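Local coordinates for putative immunoglobulin-blocking virulence protein (Mycoplasma mycoides subsp. capri, PDB 7ADK), which probably binds host immunoglobulins and blocks their action, as a virulence factor of the mycoplasma, at residues A[618-622]-A[623-627]; A[652-655]-A[656-659]; A[665-668]-A[669-673]. All coordinates share one frame; numbering follows the deposited sequence.

How the interactions relate
Following the chain from the N terminus, interaction 1 shapes the loop between strands 608-610 and 640-643, and interactions 2 and 3 shape two places in the long connection from strand 650-652 to strand 676-679. Each is a local contact within one continuous stretch, and they come in series, without nesting or crossing. Interactions 1 and 2 touch, their centres about 13 Å apart: hydrogen bonds between Asp655 and Glu659 on one side and Ser619 and Leu620 on the other tie the two loops together. Interaction 3 touches neither; its nearest atoms are about 7 Å from interaction 1 and about 10 Å from interaction 2. It lies at the surface just ahead of strand 676-679.

Interaction 1. Residues A[618-622]-A[623-627]; sequences KSLKG and LRFDD
A type II beta turn from Leu620 to Leu623 folds the loop that follows strand 608-610, and the side chains at its two ends meet on the way round. The bond that closes it, from Leu623 N to Leu620 O, is weak at 3.5 Å, with an N-H...O angle of 157°. Gly622 occupies the third position with a positive phi of 76°, a conformation that favours glycine, and the CB of Lys621 before it points away from 623-627. An ST turn leads in: Ser619 OG accepts from Lys621 N at 3.3 Å, and so overlaps the start of the beta turn. Leu620 and Leu623 then approach on the apolar side, Leu620 CG lying 4.4 Å from Leu623 CD1. The CG of Leu623 stands anti to its own carbonyl carbon (chi1 -58°), and CD1 is carried back toward CA of Leu620; CB, placed by the backbone, lies near Leu620 O. Leu620 also reaches further along the chain, where its CD2 meets the Phe625 ring obliquely, 4.0 Å from CE1 and equally near CZ; the two side chains cross at about a right angle. Both leucines and the phenylalanine are buried. Helix 567-579 lies against them, Ile569 packing on Leu623 and Tyr577 on Phe625, while its Asn570 side chain bonds to both Gly622 O and Arg624 N. Beyond the turn the backbone of Phe625 pairs with Arg636. The CB of Arg624 leaves the backbone away from 618-622, and the residue is exposed. The whole is characteristic of a glycine-containing type II turn entered through an ST turn, here placed in the connection between two neighbouring strands, 608-610 and 640-643, of a five-stranded parallel sheet.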
ATOM      1  N   LYS A 618     -15.937 -27.037   1.995  1.00 65.16           N
ATOM      2  CA  LYS A 618     -16.923 -25.940   1.933  1.00 65.16           C
ATOM      3  C   LYS A 618     -17.380 -25.437   3.302  1.00 65.16           C
ATOM      4  O   LYS A 618     -18.081 -24.443   3.404  1.00 65.16           O
ATOM      5  CB  LYS A 618     -18.101 -26.404   1.058  1.00 65.16           C
ATOM      6  CG  LYS A 618     -17.712 -26.417  -0.431  1.00 65.16           C
ATOM      7  CD  LYS A 618     -18.777 -27.021  -1.341  1.00 65.16           C
ATOM      8  CE  LYS A 618     -18.934 -28.543  -1.240  1.00 65.16           C
ATOM      9  NZ  LYS A 618     -17.823 -29.305  -1.846  1.00 65.16           N
ATOM     10  N   SER A 619     -16.991 -26.102   4.370  1.00 64.17           N
ATOM     11  CA  SER A 619     -17.583 -26.000   5.696  1.00 64.17           C
ATOM     12  C   SER A 619     -16.611 -26.529   6.753  1.00 64.17           C
ATOM     13  O   SER A 619     -15.606 -27.149   6.421  1.00 64.17           O
ATOM     14  CB  SER A 619     -18.875 -26.824   5.687  1.00 64.17           C
ATOM     15  OG  SER A 619     -18.657 -28.180   5.365  1.00 64.17           O
ATOM     16  N   LEU A 620     -16.924 -26.363   8.033  1.00 67.18           N
ATOM     17  CA  LEU A 620     -16.277 -27.106   9.129  1.00 67.18           C
ATOM     18  C   LEU A 620     -16.814 -28.553   9.289  1.00 67.18           C
ATOM     19  O   LEU A 620     -16.645 -29.149  10.350  1.00 67.18           O
ATOM     20  CB  LEU A 620     -16.363 -26.288  10.433  1.00 67.18           C
ATOM     21  CG  LEU A 620     -15.204 -25.310  10.679  1.00 67.18           C
ATOM     22  CD1 LEU A 620     -14.991 -24.324   9.551  1.00 67.18           C
ATOM     23  CD2 LEU A 620     -15.472 -24.510  11.949  1.00 67.18           C
ATOM     24  N   LYS A 621     -17.480 -29.140   8.281  1.00 70.57           N
ATOM     25  CA  LYS A 621     -17.910 -30.549   8.325  1.00 70.57           C
ATOM     26  C   LYS A 621     -16.692 -31.464   8.481  1.00 70.57           C
ATOM     27  O   LYS A 621     -15.708 -31.303   7.774  1.00 70.57           O
ATOM     28  CB  LYS A 621     -18.698 -30.925   7.054  1.00 70.57           C
ATOM     29  CG  LYS A 621     -19.349 -32.316   7.139  1.00 70.57           C
ATOM     30  CD  LYS A 621     -19.871 -32.850   5.802  1.00 70.57           C
ATOM     31  CE  LYS A 621     -18.837 -33.641   5.007  1.00 70.57           C
ATOM     32  NZ  LYS A 621     -18.630 -35.005   5.542  1.00 70.57           N
ATOM     33  N   GLY A 622     -16.773 -32.448   9.369  1.00 70.71           N
ATOM     34  CA  GLY A 622     -15.756 -33.482   9.544  1.00 70.71           C
ATOM     35  C   GLY A 622     -14.504 -33.042  10.290  1.00 70.71           C
ATOM     36  O   GLY A 622     -13.556 -33.806  10.370  1.00 70.71           O
ATOM     37  N   LEU A 623     -14.463 -31.826  10.846  1.00 69.22           N
ATOM     38  CA  LEU A 623     -13.324 -31.249  11.565  1.00 69.22           C
ATOM     39  C   LEU A 623     -13.572 -31.217  13.084  1.00 69.22           C
ATOM     40  O   LEU A 623     -14.606 -30.734  13.544  1.00 69.22           O
ATOM     41  CB  LEU A 623     -13.038 -29.841  11.017  1.00 69.22           C
ATOM     42  CG  LEU A 623     -12.745 -29.736   9.510  1.00 69.22           C
ATOM     43  CD1 LEU A 623     -12.347 -28.303   9.173  1.00 69.22           C
ATOM     44  CD2 LEU A 623     -11.611 -30.650   9.063  1.00 69.22           C
ATOM     45  N   ARG A 624     -12.615 -31.712  13.875  1.00 71.37           N
ATOM     46  CA  ARG A 624     -12.671 -31.799  15.341  1.00 71.37           C
ATOM     47  C   ARG A 624     -11.776 -30.756  16.002  1.00 71.37           C
ATOM     48  O   ARG A 624     -10.618 -30.617  15.625  1.00 71.37           O
ATOM     49  CB  ARG A 624     -12.298 -33.218  15.779  1.00 71.37           C
ATOM     50  CG  ARG A 624     -13.291 -34.258  15.245  1.00 71.37           C
ATOM     51  CD  ARG A 624     -13.007 -35.665  15.767  1.00 71.37           C
ATOM     52  NE  ARG A 624     -11.787 -36.247  15.183  1.00 71.37           N
ATOM     53  CZ  ARG A 624     -11.704 -36.975  14.089  1.00 71.37           C
ATOM     54  NH1 ARG A 624     -10.595 -37.535  13.746  1.00 71.37           N
ATOM     55  NH2 ARG A 624     -12.719 -37.193  13.320  1.00 71.37           N
ATOM     56  N   PHE A 625     -12.293 -30.022  16.988  1.00 70.46           N
ATOM     57  CA  PHE A 625     -11.573 -28.937  17.679  1.00 70.46           C
ATOM     58  C   PHE A 625     -11.372 -29.211  19.174  1.00 70.46           C
ATOM     59  O   PHE A 625     -11.021 -28.298  19.914  1.00 70.46           O
ATOM     60  CB  PHE A 625     -12.231 -27.569  17.405  1.00 70.46           C
ATOM     61  CG  PHE A 625     -12.198 -27.106  15.954  1.00 70.46           C
ATOM     62  CD1 PHE A 625     -13.161 -27.586  15.058  1.00 70.46           C
ATOM     63  CD2 PHE A 625     -11.204 -26.230  15.490  1.00 70.46           C
ATOM     64  CE1 PHE A 625     -13.156 -27.187  13.712  1.00 70.46           C
ATOM     65  CE2 PHE A 625     -11.176 -25.856  14.135  1.00 70.46           C
ATOM     66  CZ  PHE A 625     -12.151 -26.328  13.246  1.00 70.46           C
ATOM     67  N   ASP A 626     -11.542 -30.453  19.632  1.00 79.56           N
ATOM     68  CA  ASP A 626     -11.186 -30.893  20.990  1.00 79.56           C
ATOM     69  C   ASP A 626     -10.429 -32.243  21.019  1.00 79.56           C
ATOM     70  O   ASP A 626     -10.370 -32.974  20.032  1.00 79.56           O
ATOM     71  CB  ASP A 626     -12.391 -30.828  21.936  1.00 79.56           C
ATOM     72  CG  ASP A 626     -13.622 -31.655  21.562  1.00 79.56           C
ATOM     73  OD1 ASP A 626     -13.634 -32.329  20.521  1.00 79.56           O
ATOM     74  OD2 ASP A 626     -14.606 -31.614  22.323  1.00 79.56           O
ATOM     75  N   ASP A 627      -9.782 -32.554  22.142  1.00 76.48           N
ATOM     76  CA  ASP A 627      -8.707 -33.547  22.290  1.00 76.48           C
ATOM     77  C   ASP A 627      -9.123 -35.030  22.373  1.00 76.48           C
ATOM     78  O   ASP A 627      -8.353 -35.835  22.888  1.00 76.48           O
ATOM     79  CB  ASP A 627      -7.727 -33.162  23.432  1.00 76.48           C
ATOM     80  CG  ASP A 627      -8.291 -32.756  24.807  1.00 76.48           C
ATOM     81  OD1 ASP A 627      -9.473 -32.364  24.915  1.00 76.48           O
ATOM     82  OD2 ASP A 627      -7.508 -32.768  25.784  1.00 76.48           O
TER

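Interaction 2. Residues A[652-655]-A[656-659]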
ATOM      1  N   ILE A 652     -23.080 -24.661  -2.564  1.00 68.23           N
ATOM      2  CA  ILE A 652     -23.059 -25.578  -1.425  1.00 68.23           C
ATOM      3  C   ILE A 652     -24.241 -26.554  -1.495  1.00 68.23           C
ATOM      4  O   ILE A 652     -25.364 -26.160  -1.793  1.00 68.23           O
ATOM      5  CB  ILE A 652     -22.909 -24.792  -0.097  1.00 68.23           C
ATOM      6  CG1 ILE A 652     -22.708 -25.728   1.106  1.00 68.23           C
ATOM      7  CG2 ILE A 652     -24.068 -23.838   0.173  1.00 68.23           C
ATOM      8  CD1 ILE A 652     -22.037 -25.065   2.300  1.00 68.23           C
ATOM      9  N   SER A 653     -23.980 -27.833  -1.219  1.00 73.26           N
ATOM     10  CA  SER A 653     -25.007 -28.863  -1.046  1.00 73.26           C
ATOM     11  C   SER A 653     -25.903 -28.553   0.168  1.00 73.26           C
ATOM     12  O   SER A 653     -25.620 -27.669   0.974  1.00 73.26           O
ATOM     13  CB  SER A 653     -24.330 -30.236  -0.936  1.00 73.26           C
ATOM     14  OG  SER A 653     -25.251 -31.301  -0.964  1.00 73.26           O
ATOM     15  N   SER A 654     -26.929 -29.351   0.441  1.00 75.58           N
ATOM     16  CA  SER A 654     -27.637 -29.322   1.728  1.00 75.58           C
ATOM     17  C   SER A 654     -26.883 -30.128   2.820  1.00 75.58           C
ATOM     18  O   SER A 654     -27.458 -30.963   3.509  1.00 75.58           O
ATOM     19  CB  SER A 654     -29.096 -29.735   1.511  1.00 75.58           C
ATOM     20  OG  SER A 654     -29.930 -29.151   2.480  1.00 75.58           O
ATOM     21  N   ASP A 655     -25.577 -29.898   2.992  1.00 76.75           N
ATOM     22  CA  ASP A 655     -24.783 -30.326   4.163  1.00 76.75           C
ATOM     23  C   ASP A 655     -24.831 -29.300   5.311  1.00 76.75           C
ATOM     24  O   ASP A 655     -24.269 -29.514   6.379  1.00 76.75           O
ATOM     25  CB  ASP A 655     -23.313 -30.615   3.789  1.00 76.75           C
ATOM     26  CG  ASP A 655     -22.437 -29.370   3.622  1.00 76.75           C
ATOM     27  OD1 ASP A 655     -22.964 -28.356   3.144  1.00 76.75           O
ATOM     28  OD2 ASP A 655     -21.229 -29.396   3.959  1.00 76.75           O
ATOM     29  N   GLU A 656     -25.488 -28.160   5.122  1.00 76.78           N
ATOM     30  CA  GLU A 656     -25.535 -27.073   6.095  1.00 76.78           C
ATOM     31  C   GLU A 656     -26.220 -27.466   7.398  1.00 76.78           C
ATOM     32  O   GLU A 656     -25.961 -26.850   8.417  1.00 76.78           O
ATOM     33  CB  GLU A 656     -26.207 -25.842   5.482  1.00 76.78           C
ATOM     34  CG  GLU A 656     -25.430 -25.322   4.275  1.00 76.78           C
ATOM     35  CD  GLU A 656     -25.798 -23.886   3.923  1.00 76.78           C
ATOM     36  OE1 GLU A 656     -26.847 -23.675   3.284  1.00 76.78           O
ATOM     37  OE2 GLU A 656     -25.040 -22.970   4.296  1.00 76.78           O
ATOM     38  N   LEU A 657     -27.032 -28.525   7.401  1.00 78.55           N
ATOM     39  CA  LEU A 657     -27.592 -29.142   8.608  1.00 78.55           C
ATOM     40  C   LEU A 657     -26.495 -29.682   9.544  1.00 78.55           C
ATOM     41  O   LEU A 657     -26.691 -29.784  10.753  1.00 78.55           O
ATOM     42  CB  LEU A 657     -28.506 -30.309   8.202  1.00 78.55           C
ATOM     43  CG  LEU A 657     -29.798 -29.939   7.456  1.00 78.55           C
ATOM     44  CD1 LEU A 657     -29.603 -29.663   5.971  1.00 78.55           C
ATOM     45  CD2 LEU A 657     -30.773 -31.105   7.560  1.00 78.55           C
ATOM     46  N   ASN A 658     -25.340 -30.024   8.972  1.00 75.99           N
ATOM     47  CA  ASN A 658     -24.213 -30.693   9.605  1.00 75.99           C
ATOM     48  C   ASN A 658     -22.844 -30.074   9.239  1.00 75.99           C
ATOM     49  O   ASN A 658     -21.815 -30.734   9.349  1.00 75.99           O
ATOM     50  CB  ASN A 658     -24.314 -32.203   9.335  1.00 75.99           C
ATOM     51  CG  ASN A 658     -24.247 -32.564   7.867  1.00 75.99           C
ATOM     52  OD1 ASN A 658     -25.247 -32.644   7.172  1.00 75.99           O
ATOM     53  ND2 ASN A 658     -23.078 -32.829   7.365  1.00 75.99           N
ATOM     54  N   GLU A 659     -22.789 -28.795   8.858  1.00 74.29           N
ATOM     55  CA  GLU A 659     -21.569 -28.021   9.094  1.00 74.29           C
ATOM     56  C   GLU A 659     -21.414 -27.841  10.616  1.00 74.29           C
ATOM     57  O   GLU A 659     -22.363 -27.442  11.294  1.00 74.29           O
ATOM     58  CB  GLU A 659     -21.572 -26.660   8.378  1.00 74.29           C
ATOM     59  CG  GLU A 659     -20.409 -25.818   8.942  1.00 74.29           C
ATOM     60  CD  GLU A 659     -20.109 -24.496   8.254  1.00 74.29           C
ATOM     61  OE1 GLU A 659     -21.038 -23.837   7.757  1.00 74.29           O
ATOM     62  OE2 GLU A 659     -18.926 -24.099   8.274  1.00 74.29           O
TER
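The flat amide of Asn658 has the carbonyl oxygen of Asp655 over one face, Asp655 O lying 3.4 Å from Asn658 CG, and the aliphatic chain of Lys621 packs beside its ND2. The same carbonyl receives Asn658 N at 2.9 Å, the donor standing above the carbonyl plane. At Glu656, Ile652 covers one face of the carboxylate, its CG2 4.1 Å from Glu656 CD, while Ile652 CD1 presses on Glu656 CG at 3.9 Å; the two side chains cross at about a right angle. The carboxylates of Asp655 and Glu656 are turned only 20° from each other, but their nearest oxygens, Asp655 OD1 and Glu656 OE2, stay 5.9 Å apart. Leu657 CD1 rests 3.5 Å from OG of Ser654, a residue that centres an inverse gamma turn, and that hydroxyl is hydrogen-bonded to Thr694 O. Asp655 OD2 hydrogen-bonds to Ser619 OG, and Glu659 OE2 to Leu620 N. Helix 698-709 packs its Leu704 and Tyr707 on Glu656, and its Asn703 bonds to Glu656 O and Glu659 O; strand 688-690 adds Ile688 on Ile652 and Ile690 on Glu656.

Interaction 3. Residues A[665-668]-A[669-673]; sequences LSTG and EGNPE
Asn671 lays the nitrogen of its amide against the methyl of Thr667, ND2 to CG2 at 3.8 Å, the two side chains crossing at about a right angle. The same nitrogen is also a donor: ND2 bonds to Glu673 OE2 at 2.8 Å with an N-H...O angle of 149°. It meets that oxygen on the syn side, somewhat out of the carboxylate plane, and the acceptor is likewise tilted from the amide plane. Glu673 can bring its carboxylate back to the asparagine because its chain is bent at chi2 (-56°). Ser666 comes near the pair with its hydroxyl, but OG stands 4.0 Å from Glu673 OE2, too far for a hydrogen bond. At the other end of the contact Leu665 reaches forward, its CD2 4.3 Å from Glu669 CA and 4.4 Å from Glu669 CB, a light apolar touch. The carbonyl oxygen of Gly668 lies 3.9 Å from Asn671 N, and CB of Asn671 comes about as close to it. No hydrogen bond joins 665-668 to 669-673; the two meet through light packing, while the Asn671-Glu673 bond orders the second half. Ser666, the buried member, packs on Thr639 and Pro675. Lys674 just beyond bonds through NZ to the carbonyls of Asn671 and Pro672. Such a polar, glycine-bearing bend is an irregular surface loop, here leading into strand 676-679, an outermost strand, within this chain, of the five-stranded parallel sheet.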
ATOM      1  N   LEU A 665     -16.485 -19.117  16.197  1.00 69.11           N
ATOM      2  CA  LEU A 665     -17.086 -18.151  17.134  1.00 69.11           C
ATOM      3  C   LEU A 665     -16.053 -17.208  17.773  1.00 69.11           C
ATOM      4  O   LEU A 665     -16.208 -16.773  18.908  1.00 69.11           O
ATOM      5  CB  LEU A 665     -17.964 -18.872  18.173  1.00 69.11           C
ATOM      6  CG  LEU A 665     -19.004 -17.957  18.859  1.00 69.11           C
ATOM      7  CD1 LEU A 665     -20.292 -17.914  18.064  1.00 69.11           C
ATOM      8  CD2 LEU A 665     -19.333 -18.446  20.264  1.00 69.11           C
ATOM      9  N   SER A 666     -15.000 -16.853  17.044  1.00 73.69           N
ATOM     10  CA  SER A 666     -13.944 -15.953  17.532  1.00 73.69           C
ATOM     11  C   SER A 666     -13.223 -16.550  18.756  1.00 73.69           C
ATOM     12  O   SER A 666     -13.237 -17.765  18.927  1.00 73.69           O
ATOM     13  CB  SER A 666     -14.513 -14.539  17.727  1.00 73.69           C
ATOM     14  OG  SER A 666     -13.474 -13.610  17.837  1.00 73.69           O
ATOM     15  N   THR A 667     -12.581 -15.763  19.631  1.00 84.81           N
ATOM     16  CA  THR A 667     -12.156 -16.298  20.947  1.00 84.81           C
ATOM     17  C   THR A 667     -13.359 -16.561  21.875  1.00 84.81           C
ATOM     18  O   THR A 667     -13.353 -17.545  22.617  1.00 84.81           O
ATOM     19  CB  THR A 667     -11.084 -15.419  21.622  1.00 84.81           C
ATOM     20  OG1 THR A 667     -10.526 -16.094  22.726  1.00 84.81           O
ATOM     21  CG2 THR A 667     -11.581 -14.081  22.167  1.00 84.81           C
ATOM     22  N   GLY A 668     -14.423 -15.736  21.839  1.00 81.00           N
ATOM     23  CA  GLY A 668     -15.519 -15.808  22.820  1.00 81.00           C
ATOM     24  C   GLY A 668     -16.805 -15.060  22.464  1.00 81.00           C
ATOM     25  O   GLY A 668     -16.853 -14.292  21.506  1.00 81.00           O
ATOM     26  N   GLU A 669     -17.866 -15.315  23.235  1.00 87.29           N
ATOM     27  CA  GLU A 669     -19.266 -15.043  22.864  1.00 87.29           C
ATOM     28  C   GLU A 669     -19.708 -13.572  22.924  1.00 87.29           C
ATOM     29  O   GLU A 669     -20.563 -13.143  22.151  1.00 87.29           O
ATOM     30  CB  GLU A 669     -20.191 -15.916  23.731  1.00 87.29           C
ATOM     31  CG  GLU A 669     -20.289 -15.480  25.203  1.00 87.29           C
ATOM     32  CD  GLU A 669     -21.179 -16.381  26.078  1.00 87.29           C
ATOM     33  OE1 GLU A 669     -21.986 -17.177  25.548  1.00 87.29           O
ATOM     34  OE2 GLU A 669     -21.106 -16.274  27.322  1.00 87.29           O
ATOM     35  N   GLY A 670     -19.159 -12.786  23.843  1.00 87.73           N
ATOM     36  CA  GLY A 670     -19.595 -11.418  24.106  1.00 87.73           C
ATOM     37  C   GLY A 670     -18.881 -10.333  23.300  1.00 87.73           C
ATOM     38  O   GLY A 670     -19.125  -9.153  23.534  1.00 87.73           O
ATOM     39  N   ASN A 671     -17.961 -10.690  22.406  1.00 85.81           N
ATOM     40  CA  ASN A 671     -17.079  -9.724  21.757  1.00 85.81           C
ATOM     41  C   ASN A 671     -17.831  -8.777  20.798  1.00 85.81           C
ATOM     42  O   ASN A 671     -18.696  -9.231  20.044  1.00 85.81           O
ATOM     43  CB  ASN A 671     -15.934 -10.442  21.037  1.00 85.81           C
ATOM     44  CG  ASN A 671     -14.757 -10.788  21.918  1.00 85.81           C
ATOM     45  OD1 ASN A 671     -14.856 -10.904  23.127  1.00 85.81           O
ATOM     46  ND2 ASN A 671     -13.592 -10.925  21.355  1.00 85.81           N
ATOM     47  N   PRO A 672     -17.480  -7.481  20.768  1.00 87.14           N
ATOM     48  CA  PRO A 672     -17.953  -6.532  19.775  1.00 87.14           C
ATOM     49  C   PRO A 672     -17.680  -7.018  18.347  1.00 87.14           C
ATOM     50  O   PRO A 672     -18.611  -7.109  17.545  1.00 87.14           O
ATOM     51  CB  PRO A 672     -17.248  -5.205  20.068  1.00 87.14           C
ATOM     52  CG  PRO A 672     -16.756  -5.342  21.498  1.00 87.14           C
ATOM     53  CD  PRO A 672     -16.554  -6.837  21.674  1.00 87.14           C
ATOM     54  N   GLU A 673     -16.435  -7.375  18.017  1.00 86.43           N
ATOM     55  CA  GLU A 673     -16.056  -7.862  16.687  1.00 86.43           C
ATOM     56  C   GLU A 673     -16.421  -9.341  16.498  1.00 86.43           C
ATOM     57  O   GLU A 673     -16.101 -10.205  17.315  1.00 86.43           O
ATOM     58  CB  GLU A 673     -14.592  -7.533  16.355  1.00 86.43           C
ATOM     59  CG  GLU A 673     -13.510  -8.468  16.909  1.00 86.43           C
ATOM     60  CD  GLU A 673     -13.535  -8.663  18.431  1.00 86.43           C
ATOM     61  OE1 GLU A 673     -13.897  -7.724  19.177  1.00 86.43           O
ATOM     62  OE2 GLU A 673     -13.151  -9.763  18.891  1.00 86.43           O
TER